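Local structure of arginase 1, mitochondrial (Arabidopsis thaliana, 6VSU) at residues C107-D110 with D111-M115; N205-G208 with R209-K213; R223-S226 with K227-M231; L269-R272 with D273-I277. The protein catalyses the manganese-dependent hydrolysis of L-arginine to urea and L-ornithine, and also splits agmatine into putrescine and urea, working as a homohexamer. All coordinates share one frame; numbering follows the deposited sequence.

Contact 1 (C107-D110 with D111-M115); sequences CGVD and DDRLM
The Arg113 guanidinium has Asp110 OD2 near its plane at one edge, where a water also lies in plane, while Val109 CG1 comes in obliquely. Carboxylate and guanidinium planes stand 76° apart, and Asp110 OD2 stays 4.3 Å from Arg113 NE, beyond a salt bridge. The water mediates instead: it accepts from Arg113 NE (2.7 Å) and from Asp110 N, and gives a weak bond back to Asp110 OD2. The outer nitrogens of the guanidinium turn to helix 7-37, where NH1 binds Asn13 and Gln12. The other carboxylate oxygen of Asp110 makes this a textbook N-cap of helix 111-126. With CG set between the backbone N and the carbonyl carbon (chi1 70°), OD1 faces the first turn of the helix and takes Arg113 N at 3.0 Å, almost straight at 175°. The Asp110 carbonyl then starts the helical ladder by accepting from Leu114 N. Val109 CG1 rests on Arg113 CB at 3.5 Å, crossing that side chain at about a right angle. On the far side of the cap a second water ties Val109 O to Asp111 OD1, which is also bonded to His53, and Asp112 OD1 reaches Lys177 and Tyr178.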
# COMPACT_ATOMS: atom_id res chain seq x y z
N CYS E 107 -16.08 23.93 -20.20
CA CYS E 107 -17.03 24.87 -20.84
C CYS E 107 -17.55 24.33 -22.19
O CYS E 107 -18.19 25.09 -22.91
CB CYS E 107 -16.44 26.27 -20.95
SG CYS E 107 -15.10 26.41 -22.15
N GLY E 108 -17.38 23.04 -22.46
CA GLY E 108 -18.11 22.35 -23.55
C GLY E 108 -17.29 22.24 -24.83
O GLY E 108 -17.84 21.87 -25.85
N VAL E 109 -16.00 22.55 -24.80
CA VAL E 109 -15.21 22.68 -26.05
C VAL E 109 -14.96 21.27 -26.59
O VAL E 109 -14.53 20.38 -25.83
CB VAL E 109 -13.90 23.45 -25.81
CG1 VAL E 109 -12.93 23.31 -26.97
CG2 VAL E 109 -14.17 24.89 -25.55
N ASP E 110 -15.18 21.08 -27.88
CA ASP E 110 -15.03 19.77 -28.55
C ASP E 110 -13.54 19.44 -28.72
O ASP E 110 -12.63 20.28 -28.45
CB ASP E 110 -15.86 19.74 -29.86
CG ASP E 110 -15.34 20.60 -30.99
OD1 ASP E 110 -14.12 20.70 -31.22
OD2 ASP E 110 -16.17 21.24 -31.60
N ASP E 111 -13.27 18.21 -29.08
CA ASP E 111 -11.89 17.70 -29.07
C ASP E 111 -11.06 18.38 -30.17
O ASP E 111 -9.87 18.57 -29.94
CB ASP E 111 -11.91 16.18 -29.15
CG ASP E 111 -12.14 15.51 -27.78
OD1 ASP E 111 -11.60 16.03 -26.74
OD2 ASP E 111 -12.81 14.44 -27.79
N ASP E 112 -11.63 18.68 -31.33
CA ASP E 112 -10.84 19.27 -32.44
C ASP E 112 -10.29 20.60 -31.92
O ASP E 112 -9.09 20.85 -32.05
CB ASP E 112 -11.70 19.55 -33.66
CG ASP E 112 -12.17 18.33 -34.42
OD1 ASP E 112 -11.45 17.35 -34.56
OD2 ASP E 112 -13.25 18.44 -34.96
N ARG E 113 -11.17 21.42 -31.35
CA ARG E 113 -10.80 22.73 -30.79
C ARG E 113 -9.82 22.55 -29.63
O ARG E 113 -8.87 23.32 -29.57
CB ARG E 113 -12.05 23.50 -30.38
CG ARG E 113 -12.66 24.23 -31.56
CD ARG E 113 -14.18 24.29 -31.48
NE ARG E 113 -14.71 25.13 -30.41
CZ ARG E 113 -14.43 26.40 -30.25
NH1 ARG E 113 -14.96 27.09 -29.25
NH2 ARG E 113 -13.60 26.99 -31.11
N LEU E 114 -10.02 21.54 -28.79
CA LEU E 114 -9.08 21.35 -27.66
C LEU E 114 -7.71 20.97 -28.22
O LEU E 114 -6.70 21.55 -27.74
CB LEU E 114 -9.62 20.30 -26.70
CG LEU E 114 -8.67 19.88 -25.60
CD1 LEU E 114 -8.31 21.09 -24.76
CD2 LEU E 114 -9.29 18.78 -24.75
N MET E 115 -7.63 20.08 -29.20
CA MET E 115 -6.30 19.68 -29.69
C MET E 115 -5.64 20.88 -30.39
O MET E 115 -4.40 21.02 -30.33
CB MET E 115 -6.38 18.46 -30.61
CG MET E 115 -6.89 17.20 -29.90
SD MET E 115 -6.13 16.85 -28.28
CE MET E 115 -5.73 15.11 -28.42
O HOH W 1 -12.92 18.12 -25.33
O HOH W 2 -16.39 23.51 -29.06

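Contact 2 (N205-G208 with R209-K213); sequences NQEG and REQGK
Local contacts of the first helical turns join Asn205-Gly208 to Arg209-Lys213, where helix 206-215 leaves the loop that follows strand 193-201. The backbone carries most of the join. Asn205, Gln206, Glu207 and Gly208 each offer a carbonyl to the N-H four residues on; the bond from Glu210 N to Gln206 O, at 2.8 Å and 177°, is nearly straight, whereas Gly212 N sits above the carbonyl plane of Gly208 as it bonds to that O. Asn205 is the N-cap: chi1 of 63° brings its amide round so that OD1 accepts from Gly208 N at 3.1 Å, the donor tilted from the carbonyl plane. The helix links two parallel strands, 193-201 and 218-221, in a beta-alpha-beta crossover of the arginase fold, with its capped end near the ornithine site; Asn205 packs on Tyr170 and on Asn78 of a neighbouring subunit. Gln206 bends at chi2 and lays its amide across the Arg209 chain at about a right angle, OE1 touching Arg209 CD at 3.6 Å, while Gln206 NE2 lies 3.7 Å from Glu210 CG. Amide and guanidinium planes differ by 24°, yet Arg209, extended from CG to NE, spends its charge on Glu221. Gln211 CG is 3.3 Å from Glu207 O. Beyond that contact the two polar ends both reach the 169-171 loop, consistent with steadying ornithine-binding Ile169 and Tyr170: Glu207 OE2 accepts from Asp171 N, and Gln211 NE2 donates to Ile169 O.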
# COMPACT_ATOMS: atom_id res chain seq x y z
N ASN E 205 -1.30 -6.01 -32.53
CA ASN E 205 -2.14 -7.02 -33.21
C ASN E 205 -2.01 -6.81 -34.72
O ASN E 205 -1.27 -5.93 -35.11
CB ASN E 205 -3.58 -6.94 -32.71
CG ASN E 205 -4.29 -5.64 -32.98
OD1 ASN E 205 -3.76 -4.68 -33.55
ND2 ASN E 205 -5.54 -5.62 -32.62
N GLN E 206 -2.76 -7.57 -35.50
CA GLN E 206 -2.66 -7.53 -36.97
C GLN E 206 -2.94 -6.10 -37.43
O GLN E 206 -2.10 -5.62 -38.23
CB GLN E 206 -3.51 -8.56 -37.68
CG GLN E 206 -2.97 -8.89 -39.09
CD GLN E 206 -1.45 -9.07 -39.20
OE1 GLN E 206 -0.79 -9.81 -38.45
NE2 GLN E 206 -0.85 -8.36 -40.14
N GLU E 207 -3.99 -5.43 -36.91
CA GLU E 207 -4.29 -4.02 -37.28
C GLU E 207 -3.04 -3.15 -37.05
O GLU E 207 -2.69 -2.38 -37.91
CB GLU E 207 -5.54 -3.42 -36.60
CG GLU E 207 -5.85 -2.00 -37.11
CD GLU E 207 -7.04 -1.15 -36.63
OE1 GLU E 207 -7.96 -1.72 -35.99
OE2 GLU E 207 -7.06 0.09 -36.95
N GLY E 208 -2.34 -3.29 -35.95
CA GLY E 208 -1.13 -2.50 -35.70
C GLY E 208 -0.03 -2.77 -36.74
O GLY E 208 0.70 -1.78 -37.08
N ARG E 209 0.20 -4.04 -37.08
CA ARG E 209 1.24 -4.45 -38.06
C ARG E 209 0.89 -3.93 -39.46
O ARG E 209 1.76 -3.34 -40.10
CB ARG E 209 1.43 -5.97 -38.05
CG ARG E 209 1.91 -6.53 -36.71
CD ARG E 209 1.85 -8.05 -36.66
NE ARG E 209 2.20 -8.60 -35.36
CZ ARG E 209 3.42 -8.55 -34.85
NH1 ARG E 209 4.38 -7.97 -35.53
NH2 ARG E 209 3.67 -9.07 -33.67
N GLU E 210 -0.37 -4.10 -39.88
CA GLU E 210 -0.90 -3.60 -41.17
C GLU E 210 -0.80 -2.07 -41.28
O GLU E 210 -0.28 -1.58 -42.30
CB GLU E 210 -2.34 -4.02 -41.36
CG GLU E 210 -2.37 -5.42 -41.87
CD GLU E 210 -1.65 -5.50 -43.22
OE1 GLU E 210 -1.81 -4.52 -44.07
OE2 GLU E 210 -0.89 -6.50 -43.41
N GLN E 211 -1.18 -1.37 -40.24
CA GLN E 211 -1.03 0.11 -40.18
C GLN E 211 0.47 0.48 -40.28
O GLN E 211 0.78 1.46 -40.99
CB GLN E 211 -1.71 0.71 -38.93
CG GLN E 211 -3.23 0.69 -39.02
CD GLN E 211 -3.82 1.86 -39.78
OE1 GLN E 211 -4.00 1.75 -40.99
NE2 GLN E 211 -4.06 3.00 -39.11
N GLY E 212 1.37 -0.24 -39.62
CA GLY E 212 2.83 0.03 -39.78
C GLY E 212 3.29 -0.11 -41.25
O GLY E 212 3.95 0.81 -41.76
N LYS E 213 2.83 -1.14 -41.94
CA LYS E 213 3.17 -1.35 -43.37
C LYS E 213 2.59 -0.21 -44.18
O LYS E 213 3.33 0.35 -44.95
CB LYS E 213 2.63 -2.70 -43.85
CG LYS E 213 3.16 -3.89 -43.09
CD LYS E 213 3.05 -5.10 -43.95
CE LYS E 213 3.61 -6.34 -43.30
NZ LYS E 213 3.38 -7.50 -44.20

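Contact 3 (R223-S226 with K227-M231); sequences RTFS and KDRPM
Hydrogen bonding dominates between Thr224 and Asp228. Thr224 OG1, turned by a chi1 of 68° to lie between its backbone N and carbonyl carbon, donates to Asp228 OD2 at 2.6 Å, meeting it from above the carboxylate plane; the hydroxyl also bonds to Glu221 O. On the backbone, Asp228 N bonds to Thr224 O, and Lys227 N gives the same carbonyl a weak bond. Charge pairing holds the other oxygen: Lys227 curls back so that NZ meets Asp228 OD1 on its syn side at 2.8 Å. With an alanine in place of Asp228, the Thr224 hydroxyl would probably lose this acceptor and the Lys227 ammonium be set free to turn. Packing occurs one position on, where Phe225 CE2 lies 3.5 Å above one face of the Arg229 guanidinium. Ring and guanidinium planes are 63° apart, too steep for a stack, and Arg229 CB covers a ring face near its rim. Salt bridges to Glu233 and Asp273 hold the far end of Arg229. Thr224, at the N-cap position, sends its hydroxyl to Asp228 instead of a first-turn backbone N-H and opens helix 225-232, kinked at Pro230, after edge strand 218-221 of the parallel arginase sheet.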
# COMPACT_ATOMS: atom_id res chain seq x y z
N ARG E 223 10.58 -8.91 -28.44
CA ARG E 223 10.99 -10.27 -28.80
C ARG E 223 12.27 -10.31 -29.65
O ARG E 223 12.76 -11.41 -29.80
CB ARG E 223 9.84 -11.01 -29.49
CG ARG E 223 9.32 -10.38 -30.76
CD ARG E 223 8.02 -11.05 -31.19
NE ARG E 223 7.50 -10.39 -32.38
CZ ARG E 223 7.89 -10.66 -33.64
NH1 ARG E 223 8.80 -11.59 -33.86
NH2 ARG E 223 7.43 -9.97 -34.68
N THR E 224 12.74 -9.22 -30.29
CA THR E 224 13.99 -9.21 -31.08
C THR E 224 14.97 -8.21 -30.46
O THR E 224 16.00 -7.90 -31.10
CB THR E 224 13.73 -8.94 -32.57
OG1 THR E 224 13.26 -7.58 -32.76
CG2 THR E 224 12.78 -9.98 -33.15
N PHE E 225 14.73 -7.80 -29.23
CA PHE E 225 15.60 -6.80 -28.57
C PHE E 225 17.03 -7.32 -28.35
O PHE E 225 17.92 -6.51 -28.61
CB PHE E 225 14.96 -6.27 -27.29
CG PHE E 225 15.73 -5.13 -26.67
CD1 PHE E 225 15.81 -3.91 -27.29
CD2 PHE E 225 16.38 -5.31 -25.48
CE1 PHE E 225 16.50 -2.86 -26.71
CE2 PHE E 225 17.08 -4.27 -24.89
CZ PHE E 225 17.17 -3.05 -25.52
N SER E 226 17.27 -8.59 -28.00
CA SER E 226 18.63 -9.20 -27.94
C SER E 226 19.41 -8.84 -29.21
O SER E 226 20.53 -8.39 -29.07
CB SER E 226 18.59 -10.70 -27.80
OG SER E 226 17.97 -11.07 -26.58
N LYS E 227 18.81 -9.00 -30.39
CA LYS E 227 19.46 -8.79 -31.71
C LYS E 227 19.62 -7.28 -31.98
O LYS E 227 20.68 -6.83 -32.44
CB LYS E 227 18.62 -9.56 -32.73
CG LYS E 227 19.26 -9.74 -34.10
CD LYS E 227 18.64 -8.91 -35.25
CE LYS E 227 17.27 -9.37 -35.74
NZ LYS E 227 16.29 -8.24 -35.76
N ASP E 228 18.57 -6.51 -31.68
CA ASP E 228 18.39 -5.12 -32.12
C ASP E 228 19.16 -4.15 -31.20
O ASP E 228 19.41 -3.01 -31.66
CB ASP E 228 16.92 -4.74 -32.17
CG ASP E 228 16.08 -5.47 -33.19
OD1 ASP E 228 16.65 -6.00 -34.13
OD2 ASP E 228 14.87 -5.56 -33.00
N ARG E 229 19.55 -4.56 -29.99
CA ARG E 229 20.09 -3.65 -28.93
C ARG E 229 21.24 -2.81 -29.48
O ARG E 229 21.21 -1.59 -29.39
CB ARG E 229 20.53 -4.42 -27.66
CG ARG E 229 21.14 -3.51 -26.60
CD ARG E 229 21.88 -4.23 -25.50
NE ARG E 229 20.97 -4.81 -24.50
CZ ARG E 229 20.41 -4.15 -23.46
NH1 ARG E 229 20.58 -2.84 -23.26
NH2 ARG E 229 19.67 -4.81 -22.59
N PRO E 230 22.28 -3.41 -30.10
CA PRO E 230 23.42 -2.62 -30.58
C PRO E 230 22.99 -1.50 -31.54
O PRO E 230 23.49 -0.44 -31.47
CB PRO E 230 24.30 -3.64 -31.32
CG PRO E 230 23.88 -5.00 -30.78
CD PRO E 230 22.43 -4.85 -30.37
N MET E 231 22.09 -1.79 -32.45
CA MET E 231 21.54 -0.82 -33.41
C MET E 231 20.78 0.28 -32.66
O MET E 231 20.99 1.50 -32.91
CB MET E 231 20.65 -1.60 -34.37
CG MET E 231 20.01 -0.79 -35.45
SD MET E 231 18.33 -0.16 -35.06
CE MET E 231 18.25 0.88 -36.53

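Contact 4 (L269-R272 with D273-I277); sequences LSFR and DVLNI
Ser270 and Asp273 exchange two side-chain-to-backbone bonds. Ser270 OG accepts from Asp273 N at 2.9 Å, and Asp273 OD2 in turn accepts from Ser270 N at 2.9 Å, the N-H pointing almost straight (174°) at an oxygen met from above the carboxylate plane. This reciprocal pair is a capping box, and it closes the N-terminus of helix 271-280. Ser270 can take part because its OG sits between backbone N and carbonyl carbon, chi1 76°. The next shell is mostly apolar. Leu269 reaches forward alongside the box, CD2 lying 4.0 Å from Asp273 CB and CD1 4.0 Å from Val274 CG2. On another flank Leu275 CD1 fills the angle between two neighbours, 3.5 Å from Phe271 CE2 and over one face of the Arg272 guanidinium, 3.6 Å from NH1. Arg272, bent at chi2 and chi3, carries its guanidinium out from the helix; a water in its guanidinium plane accepts from NH1 and donates to Asn276 OD1. Farther out, Arg272 NH2 bonds to Gly267 O of a neighbouring subunit and forms a salt bridge with Glu82 of its own chain, Phe271 packs on helix 303-319, and backbone bonds tie Leu269 to Cys252 and Asp254. Asp273 OD1, the oxygen left over from the box, is held by Arg229. A valine in place of Asp273 would probably leave Ser270 N without its capping acceptor and that arginine short of one carboxylate. Set at a helix N-terminus and paired with Arg229, the Asp273 carboxylate is likely to be favoured in its anionic form.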
# COMPACT_ATOMS: atom_id res chain seq x y z
N LEU E 269 11.63 -2.57 -21.26
CA LEU E 269 13.00 -2.04 -21.17
C LEU E 269 13.30 -1.72 -19.69
O LEU E 269 12.41 -1.33 -18.94
CB LEU E 269 13.11 -0.79 -22.06
CG LEU E 269 12.95 -0.99 -23.58
CD1 LEU E 269 12.64 0.31 -24.29
CD2 LEU E 269 14.18 -1.58 -24.19
N SER E 270 14.56 -1.78 -19.32
CA SER E 270 15.02 -1.25 -18.02
C SER E 270 15.19 0.26 -18.18
O SER E 270 15.17 0.75 -19.30
CB SER E 270 16.32 -1.93 -17.52
OG SER E 270 17.42 -1.43 -18.26
N PHE E 271 15.30 0.98 -17.08
CA PHE E 271 15.48 2.44 -17.13
C PHE E 271 16.82 2.67 -17.79
O PHE E 271 16.94 3.64 -18.54
CB PHE E 271 15.44 3.08 -15.74
CG PHE E 271 15.29 4.56 -15.83
CD1 PHE E 271 14.04 5.15 -15.98
CD2 PHE E 271 16.39 5.38 -15.83
CE1 PHE E 271 13.91 6.53 -16.14
CE2 PHE E 271 16.26 6.76 -16.04
CZ PHE E 271 15.03 7.33 -16.17
N ARG E 272 17.82 1.91 -17.38
CA ARG E 272 19.18 2.02 -17.95
C ARG E 272 19.13 1.74 -19.47
O ARG E 272 19.88 2.42 -20.19
CB ARG E 272 20.17 1.15 -17.22
CG ARG E 272 21.61 1.37 -17.66
CD ARG E 272 22.12 2.82 -17.77
NE ARG E 272 21.78 3.54 -16.56
CZ ARG E 272 21.96 4.82 -16.29
NH1 ARG E 272 22.43 5.64 -17.21
NH2 ARG E 272 21.62 5.28 -15.09
N ASP E 273 18.33 0.78 -19.95
CA ASP E 273 18.16 0.52 -21.40
C ASP E 273 17.68 1.80 -22.10
O ASP E 273 18.29 2.22 -23.13
CB ASP E 273 17.14 -0.58 -21.67
CG ASP E 273 17.54 -1.99 -21.26
OD1 ASP E 273 18.75 -2.27 -21.21
OD2 ASP E 273 16.61 -2.84 -21.06
N VAL E 274 16.70 2.49 -21.56
CA VAL E 274 16.17 3.74 -22.19
C VAL E 274 17.26 4.83 -22.23
O VAL E 274 17.41 5.53 -23.26
CB VAL E 274 14.90 4.21 -21.48
CG1 VAL E 274 14.45 5.60 -21.92
CG2 VAL E 274 13.79 3.20 -21.70
N LEU E 275 18.03 5.00 -21.16
CA LEU E 275 19.09 6.04 -21.13
C LEU E 275 20.22 5.60 -22.05
O LEU E 275 20.80 6.50 -22.65
CB LEU E 275 19.59 6.31 -19.71
CG LEU E 275 18.57 6.95 -18.77
CD1 LEU E 275 19.32 7.43 -17.53
CD2 LEU E 275 17.79 8.12 -19.35
N ASN E 276 20.45 4.30 -22.24
CA ASN E 276 21.47 3.89 -23.23
C ASN E 276 21.05 4.38 -24.62
O ASN E 276 21.91 4.89 -25.35
CB ASN E 276 21.80 2.42 -23.21
CG ASN E 276 22.59 1.97 -21.99
OD1 ASN E 276 23.06 2.78 -21.18
ND2 ASN E 276 22.69 0.65 -21.83
N ILE E 277 19.77 4.26 -24.97
CA ILE E 277 19.24 4.72 -26.28
C ILE E 277 19.30 6.27 -26.38
O ILE E 277 19.88 6.81 -27.38
CB ILE E 277 17.83 4.18 -26.45
CG1 ILE E 277 17.83 2.64 -26.46
CG2 ILE E 277 17.19 4.76 -27.69
CD1 ILE E 277 16.48 2.05 -26.44
O HOH W 3 23.06 5.23 -20.09

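Contacts 3 and 4 form a pair, centres 13 Å apart: Arg229 NH1 meets Asp273 OD1 at 2.8 Å, and Phe225 CZ packs against Leu269 CD2 at 3.6 Å. Contact 2 joins contact 3 through Arg209 and Arg223, which converge on the carboxylate of Glu221. Contact 1 lies apart, its centre 29 Å from that of contact 2 and across the chain's centre from contacts 3 and 4. Contact 2 lies beside bound ornithine, the Asn205 side chain about 6 Å from it. The Leu269 side chain of contact 4 is about 11 Å from manganese, and the side chains of Asp111 in contact 1 and Asn176, a probable substrate-binding residue, are about 5 Å apart; contact 3 is remote.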